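Local coordinates for ribonuclease S-3 (Pyrus pyrifolia, PDB 1IQQ), which cleaves RNA as a T2-family ribonuclease of the pistil and takes part in gametophytic self-incompatibility, at residues N18-K23 / N70-T75. Residues are numbered along the deposited sequence; the frame is centred on the assembly and turned at random.
Sequences NRTLCK and NVFDRT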
loop_
_atom_site.group_PDB
_atom_site.type_symbol
_atom_site.label_atom_id
_atom_site.label_comp_id
_atom_site.label_asym_id
_atom_site.label_seq_id
_atom_site.Cartn_x
_atom_site.Cartn_y
_atom_site.Cartn_z
ATOM N N ASN A 18 -9.072 -2.451 -14.306
ATOM C CA ASN A 18 -10.171 -1.613 -14.826
ATOM C C ASN A 18 -9.983 -1.107 -16.218
ATOM O O ASN A 18 -9.040 -1.506 -16.876
ATOM C CB ASN A 18 -10.522 -0.412 -13.872
ATOM C CG ASN A 18 -9.415 0.687 -13.764
ATOM O OD1 ASN A 18 -9.490 1.568 -12.858
ATOM N ND2 ASN A 18 -8.422 0.673 -14.667
ATOM N N ARG A 19 -10.903 -0.240 -16.659
ATOM C CA ARG A 19 -10.856 0.294 -18.019
ATOM C C ARG A 19 -9.638 1.179 -18.280
ATOM O O ARG A 19 -9.480 1.722 -19.407
ATOM C CB ARG A 19 -12.146 1.067 -18.339
ATOM C CG ARG A 19 -13.418 0.226 -18.340
ATOM C CD ARG A 19 -13.756 -0.240 -19.744
ATOM N NE ARG A 19 -13.009 -1.436 -20.125
ATOM C CZ ARG A 19 -12.759 -1.793 -21.381
ATOM N NH1 ARG A 19 -13.183 -1.033 -22.396
ATOM N NH2 ARG A 19 -12.119 -2.934 -21.623
ATOM N N THR A 20 -8.790 1.362 -17.265
ATOM C CA THR A 20 -7.578 2.156 -17.503
ATOM C C THR A 20 -6.423 1.197 -17.710
ATOM O O THR A 20 -6.073 0.362 -16.895
ATOM C CB THR A 20 -7.261 3.168 -16.394
ATOM O OG1 THR A 20 -8.344 4.116 -16.291
ATOM C CG2 THR A 20 -5.985 3.912 -16.720
ATOM N N LEU A 21 -5.887 1.317 -18.889
ATOM C CA LEU A 21 -4.799 0.479 -19.281
ATOM C C LEU A 21 -3.487 0.901 -18.568
ATOM O O LEU A 21 -3.305 2.082 -18.341
ATOM C CB LEU A 21 -4.654 0.713 -20.775
ATOM C CG LEU A 21 -3.575 -0.025 -21.506
ATOM C CD1 LEU A 21 -4.133 -1.334 -21.917
ATOM C CD2 LEU A 21 -3.119 0.736 -22.745
ATOM N N CYS A 22 -2.625 -0.042 -18.183
ATOM C CA CYS A 22 -1.259 0.287 -17.713
ATOM C C CYS A 22 -0.457 0.401 -19.001
ATOM O O CYS A 22 -0.333 -0.582 -19.720
ATOM C CB CYS A 22 -0.667 -0.855 -16.888
ATOM S SG CYS A 22 -1.470 -0.814 -15.248
ATOM N N LYS A 23 0.109 1.577 -19.285
ATOM C CA LYS A 23 0.859 1.761 -20.526
ATOM C C LYS A 23 2.241 1.100 -20.380
ATOM O O LYS A 23 2.930 0.777 -21.371
ATOM C CB LYS A 23 1.012 3.270 -20.836
ATOM C CG LYS A 23 -0.236 4.085 -21.125
ATOM C CD LYS A 23 0.202 5.533 -21.350
ATOM C CE LYS A 23 -0.915 6.432 -21.814
ATOM N NZ LYS A 23 -1.508 5.961 -23.083
ATOM N N ASN A 70 3.794 5.183 -10.516
ATOM C CA ASN A 70 2.419 5.304 -11.018
ATOM C C ASN A 70 2.456 4.177 -12.066
ATOM O O ASN A 70 3.088 4.296 -13.130
ATOM C CB ASN A 70 2.247 6.664 -11.755
ATOM C CG ASN A 70 0.929 6.786 -12.424
ATOM O OD1 ASN A 70 0.266 5.791 -12.692
ATOM N ND2 ASN A 70 0.559 8.010 -12.776
ATOM N N VAL A 71 1.836 3.049 -11.735
ATOM C CA VAL A 71 1.858 1.889 -12.594
ATOM C C VAL A 71 1.134 2.062 -13.921
ATOM O O VAL A 71 1.411 1.297 -14.858
ATOM C CB VAL A 71 1.262 0.651 -11.846
ATOM C CG1 VAL A 71 2.116 0.357 -10.635
ATOM C CG2 VAL A 71 -0.155 0.901 -11.445
ATOM N N PHE A 72 0.236 3.021 -14.010
ATOM C CA PHE A 72 -0.519 3.235 -15.258
ATOM C C PHE A 72 0.309 4.003 -16.290
ATOM O O PHE A 72 0.180 3.731 -17.516
ATOM C CB PHE A 72 -1.813 4.011 -14.958
ATOM C CG PHE A 72 -2.743 3.236 -14.064
ATOM C CD1 PHE A 72 -3.614 2.299 -14.625
ATOM C CD2 PHE A 72 -2.701 3.381 -12.703
ATOM C CE1 PHE A 72 -4.430 1.502 -13.837
ATOM C CE2 PHE A 72 -3.526 2.572 -11.867
ATOM C CZ PHE A 72 -4.384 1.635 -12.452
ATOM N N ASP A 73 1.171 4.915 -15.841
ATOM C CA ASP A 73 1.969 5.738 -16.788
ATOM C C ASP A 73 3.055 6.432 -15.976
ATOM O O ASP A 73 2.764 7.434 -15.268
ATOM C CB ASP A 73 1.053 6.750 -17.466
ATOM C CG ASP A 73 1.758 7.579 -18.548
ATOM O OD1 ASP A 73 2.981 7.478 -18.695
ATOM O OD2 ASP A 73 1.033 8.330 -19.217
ATOM N N ARG A 74 4.259 5.892 -16.082
ATOM C CA ARG A 74 5.387 6.442 -15.338
ATOM C C ARG A 74 5.727 7.899 -15.716
ATOM O O ARG A 74 6.391 8.608 -14.948
ATOM C CB ARG A 74 6.613 5.559 -15.495
ATOM C CG ARG A 74 7.257 5.577 -16.885
ATOM C CD ARG A 74 8.540 4.756 -16.871
ATOM N NE ARG A 74 9.289 5.079 -15.659
ATOM C CZ ARG A 74 10.195 4.291 -15.072
ATOM N NH1 ARG A 74 10.509 3.087 -15.581
ATOM N NH2 ARG A 74 10.765 4.700 -13.944
ATOM N N THR A 75 5.297 8.349 -16.891
ATOM C CA THR A 75 5.528 9.749 -17.247
ATOM C C THR A 75 4.695 10.705 -16.393
ATOM O O THR A 75 4.963 11.919 -16.417
ATOM C CB THR A 75 5.187 10.072 -18.762
ATOM O OG1 THR A 75 3.812 9.906 -19.042
ATOM C CG2 THR A 75 5.990 9.221 -19.653
#
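Phe72 lies against Thr20, Leu21 and Cys22, where two loops of the RNase T2 fold meet. One loop follows helix 11-14; the other joins helices 58-67 and 77-89. Cys22 SG, disulfide-bonded to Cys15, makes an oblique sulfur-aromatic contact, 4.3 Å from the centroid of the Phe72 ring. Thr20 CG2 is anti to the backbone N, which turns this methyl to the ring, 3.6 Å from Phe72 CD1. Leu21 O lies at the ring edge, near its plane. Phe72 also touches Val14 of helix 11-14, and Val71, which probably helps bind the RNA 3'-phosphate, packs on Gln11 and Val14.

Lys23 N donates to Phe72 O at 2.8 Å, nearly straight at 170°. Beyond it, the Lys23 chain crosses Asp73, with Lys23 CD 3.6 Å from Asp73 OD2. Asp73 OD1 closes an Asx turn, taking Thr75 N at 3.1 Å and Thr75 OG1 at 2.6 Å, both from one face of the carboxylate. An alanine at Asp73 would probably leave Thr75 N and OG1 without their shared acceptor and the Lys23 methylenes less closely packed. The Lys23 chain bends at its last torsion (chi4 -59°), and Lys23 NZ stays 5.2 Å from Asp73 OD2, too far for a salt bridge.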